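Local coordinates for protein ethylbenzene dehydrogenase alpha-subunit (Aromatoleum aromaticum, PDB 2IVF) that belongs to the molybdopterin oxidoreductase family and holds a molybdenum atom, two pterin ligands carrying guanosine nucleotides and an iron/sulfur cluster, at residues Ser468-Ala480 against Tyr793-Phe805. Residues are numbered along the deposited sequence; the frame is centred on the assembly and turned at random.
Sequences SGNWGKPGTGAFA and YPMRWHFDDKKVF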
ATOM      1  N   SER A 468      -6.775  21.255  26.864  1.00 21.45           N
ATOM      2  CA  SER A 468      -5.359  21.610  26.718  1.00 22.52           C
ATOM      3  C   SER A 468      -5.134  22.791  25.761  1.00 23.35           C
ATOM      4  O   SER A 468      -4.003  23.181  25.515  1.00 22.66           O
ATOM      5  CB  SER A 468      -4.582  20.395  26.257  1.00 23.06           C
ATOM      6  OG  SER A 468      -5.103  19.827  25.054  1.00 22.92           O
ATOM      7  N   GLY A 469      -6.215  23.375  25.251  1.00 22.73           N
ATOM      8  CA  GLY A 469      -6.111  24.483  24.306  1.00 22.53           C
ATOM      9  C   GLY A 469      -5.449  24.101  22.998  1.00 22.45           C
ATOM     10  O   GLY A 469      -4.808  24.943  22.357  1.00 23.29           O
ATOM     11  N   ASN A 470      -5.649  22.861  22.565  1.00 22.51           N
ATOM     12  CA  ASN A 470      -4.924  22.348  21.394  1.00 22.15           C
ATOM     13  C   ASN A 470      -5.760  22.367  20.109  1.00 22.25           C
ATOM     14  O   ASN A 470      -5.918  21.355  19.416  1.00 23.61           O
ATOM     15  CB  ASN A 470      -4.340  20.943  21.698  1.00 21.80           C
ATOM     16  CG  ASN A 470      -2.964  21.014  22.275  1.00 22.03           C
ATOM     17  OD1 ASN A 470      -2.674  20.436  23.359  1.00 26.91           O
ATOM     18  ND2 ASN A 470      -2.088  21.703  21.570  1.00 19.15           N
ATOM     19  N   TRP A 471      -6.257  23.555  19.775  1.00 22.52           N
ATOM     20  CA  TRP A 471      -6.748  23.798  18.408  1.00 21.59           C
ATOM     21  C   TRP A 471      -6.625  25.237  18.018  1.00 21.09           C
ATOM     22  O   TRP A 471      -6.421  26.107  18.873  1.00 21.03           O
ATOM     23  CB  TRP A 471      -8.148  23.189  18.161  1.00 21.18           C
ATOM     24  CG  TRP A 471      -9.297  23.897  18.797  1.00 20.75           C
ATOM     25  CD1 TRP A 471      -9.682  25.193  18.580  1.00 21.98           C
ATOM     26  CD2 TRP A 471     -10.266  23.323  19.680  1.00 21.65           C
ATOM     27  NE1 TRP A 471     -10.820  25.452  19.300  1.00 22.58           N
ATOM     28  CE2 TRP A 471     -11.205  24.316  19.973  1.00 19.48           C
ATOM     29  CE3 TRP A 471     -10.422  22.053  20.255  1.00 20.70           C
ATOM     30  CZ2 TRP A 471     -12.275  24.102  20.844  1.00 22.12           C
ATOM     31  CZ3 TRP A 471     -11.498  21.816  21.086  1.00 21.99           C
ATOM     32  CH2 TRP A 471     -12.415  22.840  21.392  1.00 21.38           C
ATOM     33  N   GLY A 472      -6.677  25.460  16.703  1.00 20.79           N
ATOM     34  CA  GLY A 472      -6.575  26.772  16.136  1.00 21.25           C
ATOM     35  C   GLY A 472      -5.191  27.375  16.121  1.00 21.60           C
ATOM     36  O   GLY A 472      -5.042  28.571  15.864  1.00 22.00           O
ATOM     37  N   LYS A 473      -4.191  26.512  16.315  1.00 21.99           N
ATOM     38  CA  LYS A 473      -2.807  26.929  16.470  1.00 22.02           C
ATOM     39  C   LYS A 473      -1.889  26.093  15.585  1.00 21.89           C
ATOM     40  O   LYS A 473      -2.196  24.930  15.220  1.00 23.84           O
ATOM     41  CB  LYS A 473      -2.393  26.779  17.929  1.00 22.07           C
ATOM     42  CG  LYS A 473      -3.220  27.566  18.918  1.00 22.42           C
ATOM     43  CD  LYS A 473      -2.959  27.046  20.357  1.00 23.54           C
ATOM     44  CE  LYS A 473      -3.784  27.868  21.343  1.00 23.35           C
ATOM     45  NZ  LYS A 473      -3.616  27.409  22.739  1.00 24.19           N
ATOM     46  N   PRO A 474      -0.791  26.697  15.166  1.00 21.49           N
ATOM     47  CA  PRO A 474       0.184  25.910  14.425  1.00 22.57           C
ATOM     48  C   PRO A 474       0.536  24.661  15.186  1.00 22.51           C
ATOM     49  O   PRO A 474       0.641  24.703  16.413  1.00 22.90           O
ATOM     50  CB  PRO A 474       1.380  26.848  14.330  1.00 22.22           C
ATOM     51  CG  PRO A 474       0.828  28.170  14.345  1.00 23.67           C
ATOM     52  CD  PRO A 474      -0.369  28.099  15.295  1.00 21.35           C
ATOM     53  N   GLY A 475       0.650  23.544  14.469  1.00 22.93           N
ATOM     54  CA  GLY A 475       0.935  22.270  15.061  1.00 23.21           C
ATOM     55  C   GLY A 475      -0.233  21.621  15.757  1.00 22.64           C
ATOM     56  O   GLY A 475      -0.044  20.699  16.516  1.00 23.94           O
ATOM     57  N   THR A 476      -1.451  22.069  15.495  1.00 23.06           N
ATOM     58  CA  THR A 476      -2.635  21.382  15.964  1.00 22.68           C
ATOM     59  C   THR A 476      -3.439  20.928  14.749  1.00 23.62           C
ATOM     60  O   THR A 476      -3.181  21.338  13.625  1.00 23.28           O
ATOM     61  CB  THR A 476      -3.510  22.278  16.827  1.00 22.56           C
ATOM     62  OG1 THR A 476      -4.048  23.350  16.027  1.00 22.79           O
ATOM     63  CG2 THR A 476      -2.687  22.869  17.984  1.00 23.94           C
ATOM     64  N   GLY A 477      -4.437  20.105  15.007  1.00 22.51           N
ATOM     65  CA  GLY A 477      -5.186  19.457  13.983  1.00 23.89           C
ATOM     66  C   GLY A 477      -5.528  18.039  14.396  1.00 24.33           C
ATOM     67  O   GLY A 477      -5.018  17.509  15.441  1.00 23.81           O
ATOM     68  N   ALA A 478      -6.456  17.456  13.643  1.00 23.76           N
ATOM     69  CA  ALA A 478      -6.948  16.106  13.992  1.00 23.18           C
ATOM     70  C   ALA A 478      -7.009  15.130  12.824  1.00 22.55           C
ATOM     71  O   ALA A 478      -7.158  13.982  13.043  1.00 23.18           O
ATOM     72  CB  ALA A 478      -8.315  16.188  14.705  1.00 23.59           C
ATOM     73  N   PHE A 479      -6.972  15.618  11.587  1.00 22.50           N
ATOM     74  CA  PHE A 479      -7.178  14.845  10.395  1.00 22.89           C
ATOM     75  C   PHE A 479      -6.937  15.752   9.183  1.00 23.77           C
ATOM     76  O   PHE A 479      -6.573  16.915   9.342  1.00 25.08           O
ATOM     77  CB  PHE A 479      -8.555  14.151  10.353  1.00 23.02           C
ATOM     78  CG  PHE A 479      -9.705  14.976  10.896  1.00 21.51           C
ATOM     79  CD1 PHE A 479     -10.190  16.097  10.229  1.00 21.72           C
ATOM     80  CD2 PHE A 479     -10.355  14.571  12.055  1.00 24.85           C
ATOM     81  CE1 PHE A 479     -11.270  16.798  10.734  1.00 23.41           C
ATOM     82  CE2 PHE A 479     -11.437  15.265  12.551  1.00 22.74           C
ATOM     83  CZ  PHE A 479     -11.885  16.384  11.906  1.00 23.78           C
ATOM     84  N   ALA A 480      -7.135  15.223   7.975  1.00 24.50           N
ATOM     85  CA  ALA A 480      -6.916  15.967   6.757  1.00 24.17           C
ATOM     86  C   ALA A 480      -8.159  15.871   5.885  1.00 24.45           C
ATOM     87  O   ALA A 480      -8.172  15.159   4.894  1.00 24.94           O
ATOM     88  CB  ALA A 480      -5.733  15.420   6.033  1.00 24.24           C
ATOM     89  N   TYR A 793      -3.203  24.494   8.703  1.00 21.86           N
ATOM     90  CA  TYR A 793      -3.807  23.947   9.933  1.00 21.99           C
ATOM     91  C   TYR A 793      -5.166  24.631  10.083  1.00 21.51           C
ATOM     92  O   TYR A 793      -5.369  25.743   9.589  1.00 20.90           O
ATOM     93  CB  TYR A 793      -2.937  24.191  11.192  1.00 22.32           C
ATOM     94  CG  TYR A 793      -2.798  25.631  11.574  1.00 23.48           C
ATOM     95  CD1 TYR A 793      -1.767  26.405  11.052  1.00 23.07           C
ATOM     96  CD2 TYR A 793      -3.662  26.236  12.475  1.00 22.56           C
ATOM     97  CE1 TYR A 793      -1.614  27.719  11.417  1.00 20.66           C
ATOM     98  CE2 TYR A 793      -3.550  27.556  12.798  1.00 20.13           C
ATOM     99  CZ  TYR A 793      -2.516  28.288  12.292  1.00 23.02           C
ATOM    100  OH  TYR A 793      -2.385  29.582  12.623  1.00 23.45           O
ATOM    101  N   PRO A 794      -6.106  23.951  10.730  1.00 22.11           N
ATOM    102  CA  PRO A 794      -7.467  24.504  10.810  1.00 22.12           C
ATOM    103  C   PRO A 794      -7.786  25.266  12.067  1.00 23.34           C
ATOM    104  O   PRO A 794      -7.029  25.242  13.032  1.00 22.45           O
ATOM    105  CB  PRO A 794      -8.327  23.236  10.774  1.00 22.76           C
ATOM    106  CG  PRO A 794      -7.560  22.312  11.655  1.00 22.45           C
ATOM    107  CD  PRO A 794      -6.044  22.625  11.368  1.00 21.97           C
ATOM    108  N   MET A 795      -8.930  25.943  12.025  1.00 21.86           N
ATOM    109  CA  MET A 795      -9.619  26.511  13.176  1.00 23.00           C
ATOM    110  C   MET A 795      -9.047  27.809  13.690  1.00 22.60           C
ATOM    111  O   MET A 795      -9.507  28.323  14.729  1.00 22.29           O
ATOM    112  CB  MET A 795      -9.768  25.488  14.295  1.00 23.34           C
ATOM    113  CG  MET A 795     -10.406  24.182  13.829  1.00 24.90           C
ATOM    114  SD  MET A 795     -10.684  23.041  15.183  1.00 29.00           S
ATOM    115  CE  MET A 795     -12.045  23.849  16.009  1.00 25.68           C
ATOM    116  N   ARG A 796      -8.091  28.383  12.947  1.00 22.46           N
ATOM    117  CA  ARG A 796      -7.482  29.651  13.335  1.00 22.64           C
ATOM    118  C   ARG A 796      -8.522  30.758  13.562  1.00 22.17           C
ATOM    119  O   ARG A 796      -8.351  31.571  14.421  1.00 22.45           O
ATOM    120  CB  ARG A 796      -6.507  30.118  12.276  1.00 22.37           C
ATOM    121  CG  ARG A 796      -5.523  31.149  12.793  1.00 23.68           C
ATOM    122  CD  ARG A 796      -4.676  31.771  11.693  1.00 23.55           C
ATOM    123  NE  ARG A 796      -5.499  32.469  10.719  1.00 24.69           N
ATOM    124  CZ  ARG A 796      -6.008  33.685  10.864  1.00 25.94           C
ATOM    125  NH1 ARG A 796      -5.802  34.416  11.963  1.00 24.90           N
ATOM    126  NH2 ARG A 796      -6.711  34.192   9.868  1.00 23.85           N
ATOM    127  N   TRP A 797      -9.560  30.819  12.736  1.00 22.56           N
ATOM    128  CA  TRP A 797     -10.577  31.884  12.887  1.00 22.77           C
ATOM    129  C   TRP A 797     -11.304  31.784  14.230  1.00 22.25           C
ATOM    130  O   TRP A 797     -11.683  32.802  14.856  1.00 22.60           O
ATOM    131  CB  TRP A 797     -11.590  31.821  11.745  1.00 23.70           C
ATOM    132  CG  TRP A 797     -11.012  32.028  10.398  1.00 24.41           C
ATOM    133  CD1 TRP A 797      -9.844  32.666  10.094  1.00 24.81           C
ATOM    134  CD2 TRP A 797     -11.605  31.665   9.153  1.00 25.47           C
ATOM    135  NE1 TRP A 797      -9.637  32.664   8.740  1.00 25.44           N
ATOM    136  CE2 TRP A 797     -10.700  32.064   8.128  1.00 25.37           C
ATOM    137  CE3 TRP A 797     -12.813  31.058   8.793  1.00 25.68           C
ATOM    138  CZ2 TRP A 797     -10.970  31.879   6.777  1.00 25.36           C
ATOM    139  CZ3 TRP A 797     -13.074  30.853   7.438  1.00 25.50           C
ATOM    140  CH2 TRP A 797     -12.137  31.231   6.452  1.00 24.97           C
ATOM    141  N   HIS A 798     -11.552  30.559  14.662  1.00 22.14           N
ATOM    142  CA  HIS A 798     -12.156  30.359  15.964  1.00 22.67           C
ATOM    143  C   HIS A 798     -11.255  30.871  17.073  1.00 22.42           C
ATOM    144  O   HIS A 798     -11.719  31.577  17.974  1.00 22.24           O
ATOM    145  CB  HIS A 798     -12.563  28.905  16.187  1.00 21.39           C
ATOM    146  CG  HIS A 798     -13.466  28.380  15.108  1.00 21.20           C
ATOM    147  ND1 HIS A 798     -14.689  28.944  14.836  1.00 20.70           N
ATOM    148  CD2 HIS A 798     -13.303  27.376  14.214  1.00 20.67           C
ATOM    149  CE1 HIS A 798     -15.256  28.292  13.831  1.00 22.57           C
ATOM    150  NE2 HIS A 798     -14.432  27.335  13.434  1.00 18.05           N
ATOM    151  N   PHE A 799      -9.979  30.555  17.003  1.00 23.67           N
ATOM    152  CA  PHE A 799      -9.058  30.965  18.062  1.00 23.96           C
ATOM    153  C   PHE A 799      -8.589  32.416  17.981  1.00 24.97           C
ATOM    154  O   PHE A 799      -8.773  33.189  18.955  1.00 25.92           O
ATOM    155  CB  PHE A 799      -7.865  30.003  18.138  1.00 25.49           C
ATOM    156  CG  PHE A 799      -6.868  30.409  19.145  1.00 24.20           C
ATOM    157  CD1 PHE A 799      -7.182  30.354  20.491  1.00 26.62           C
ATOM    158  CD2 PHE A 799      -5.614  30.878  18.748  1.00 26.14           C
ATOM    159  CE1 PHE A 799      -6.264  30.766  21.456  1.00 28.03           C
ATOM    160  CE2 PHE A 799      -4.682  31.289  19.693  1.00 27.51           C
ATOM    161  CZ  PHE A 799      -5.009  31.249  21.053  1.00 28.21           C
ATOM    162  N   ASP A 800      -7.988  32.812  16.860  1.00 25.19           N
ATOM    163  CA  ASP A 800      -7.490  34.206  16.683  1.00 25.27           C
ATOM    164  C   ASP A 800      -8.603  35.216  16.617  1.00 24.87           C
ATOM    165  O   ASP A 800      -8.496  36.293  17.175  1.00 25.95           O
ATOM    166  CB  ASP A 800      -6.655  34.366  15.392  1.00 25.56           C
ATOM    167  CG  ASP A 800      -5.223  33.827  15.539  1.00 28.17           C
ATOM    168  OD1 ASP A 800      -4.793  33.556  16.684  1.00 31.94           O
ATOM    169  OD2 ASP A 800      -4.521  33.686  14.518  1.00 28.25           O
ATOM    170  N   ASP A 801      -9.633  34.897  15.852  1.00 24.98           N
ATOM    171  CA  ASP A 801     -10.686  35.840  15.525  1.00 25.19           C
ATOM    172  C   ASP A 801     -11.915  35.717  16.412  1.00 24.57           C
ATOM    173  O   ASP A 801     -12.832  36.527  16.348  1.00 24.55           O
ATOM    174  CB  ASP A 801     -11.095  35.669  14.047  1.00 26.37           C
ATOM    175  CG  ASP A 801     -10.021  36.157  13.091  1.00 28.98           C
ATOM    176  OD1 ASP A 801      -9.119  36.878  13.570  1.00 30.43           O
ATOM    177  OD2 ASP A 801     -10.110  35.817  11.886  1.00 31.61           O
ATOM    178  N   LYS A 802     -11.949  34.661  17.200  1.00 24.36           N
ATOM    179  CA  LYS A 802     -13.045  34.393  18.099  1.00 24.00           C
ATOM    180  C   LYS A 802     -14.334  34.137  17.344  1.00 23.04           C
ATOM    181  O   LYS A 802     -15.411  34.452  17.827  1.00 22.51           O
ATOM    182  CB  LYS A 802     -13.197  35.506  19.128  1.00 23.77           C
ATOM    183  CG  LYS A 802     -11.898  35.880  19.813  1.00 23.73           C
ATOM    184  CD  LYS A 802     -11.225  34.716  20.518  1.00 23.47           C
ATOM    185  CE  LYS A 802      -9.785  35.089  20.937  1.00 24.18           C
ATOM    186  NZ  LYS A 802      -9.067  33.906  21.481  1.00 22.26           N
ATOM    187  N   LYS A 803     -14.188  33.571  16.157  1.00 22.89           N
ATOM    188  CA  LYS A 803     -15.332  33.222  15.331  1.00 22.89           C
ATOM    189  C   LYS A 803     -16.135  32.069  15.966  1.00 22.48           C
ATOM    190  O   LYS A 803     -15.581  31.026  16.365  1.00 22.21           O
ATOM    191  CB  LYS A 803     -14.895  32.866  13.906  1.00 22.24           C
ATOM    192  CG  LYS A 803     -16.029  32.854  12.905  1.00 22.85           C
ATOM    193  CD  LYS A 803     -15.599  32.336  11.511  1.00 22.47           C
ATOM    194  CE  LYS A 803     -16.728  32.395  10.488  1.00 21.44           C
ATOM    195  NZ  LYS A 803     -16.239  32.222   9.074  1.00 19.96           N
ATOM    196  N   VAL A 804     -17.441  32.268  16.018  1.00 22.50           N
ATOM    197  CA  VAL A 804     -18.373  31.281  16.562  1.00 22.17           C
ATOM    198  C   VAL A 804     -18.368  29.997  15.737  1.00 22.33           C
ATOM    199  O   VAL A 804     -17.952  29.981  14.559  1.00 22.87           O
ATOM    200  CB  VAL A 804     -19.837  31.856  16.691  1.00 22.29           C
ATOM    201  CG1 VAL A 804     -19.885  33.008  17.727  1.00 20.95           C
ATOM    202  CG2 VAL A 804     -20.407  32.339  15.347  1.00 21.97           C
ATOM    203  N   PHE A 805     -18.841  28.921  16.361  1.00 21.48           N
ATOM    204  CA  PHE A 805     -18.944  27.639  15.716  1.00 21.39           C
ATOM    205  C   PHE A 805     -20.369  27.439  15.274  1.00 21.46           C
ATOM    206  O   PHE A 805     -21.294  27.937  15.929  1.00 20.76           O
ATOM    207  CB  PHE A 805     -18.605  26.523  16.697  1.00 21.90           C
ATOM    208  CG  PHE A 805     -17.179  26.440  17.040  1.00 21.85           C
ATOM    209  CD1 PHE A 805     -16.635  27.259  18.020  1.00 22.03           C
ATOM    210  CD2 PHE A 805     -16.375  25.545  16.384  1.00 21.09           C
ATOM    211  CE1 PHE A 805     -15.286  27.144  18.360  1.00 22.23           C
ATOM    212  CE2 PHE A 805     -15.041  25.436  16.688  1.00 23.99           C
ATOM    213  CZ  PHE A 805     -14.499  26.232  17.684  1.00 23.37           C
TER
HETATM  214  O   HOH W   1      -6.520  23.144  14.877  1.00 17.07           O
HETATM  215  O   HOH W   2      -3.004  30.283  15.358  1.00 37.17           O
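P474 CA and N lie over one face of the Y793 ring, with the K473-P474 peptide beside them and CD and CG along the OH end; CA is 3.9 Å from the ring centroid and 11° off the normal, a CH-pi contact in which a conformationally restricted proline presents its C-H groups to the flat phenol. Beside it, the methylene CE of K473 sits over the F799 ring, 3.9 Å from the centroid. Beyond CG the lysine chain is fully extended (chi2 to chi4 all near 180°), which carries NZ past the ring; the aliphatic part packs while the ammonium bonds G469 O in the carbonyl plane, at the Schellman motif that ends helix 454-467. On the other flank M795 bends at chi3 (72°) and sets its CE methyl over the five-membered ring of W471, 3.8 Å from that centroid, with SD approaching obliquely, a Met-aromatic contact. The indole NE1 is bonded to Q328.

Between these side chains the backbones come close at G472, whose CA makes a C-H...O contact of 3.5 Å with P794 O. Positive phi favours glycine here, and glycine has no CB to obstruct F799 CB, 4.0 Å from G472 CA. Two waters supply polar links: one accepts from G472 N and donates to T476 OG1 and P794 O, the other donates to G472 O and bonds Y793 OH.

In the type II turn K473-T476, K473 O accepts from T476 N and, at 2.6 Å, from T476 OG1; N243 binds G475 N and T476 O. M795 is the N-cap residue of helix 796-800, where R796 bridges D800 and E785. The whole is a water-bridged packing of a post-helix loop on this short helix and the chain leading into it, within the molybdopterin oxidoreductase fold.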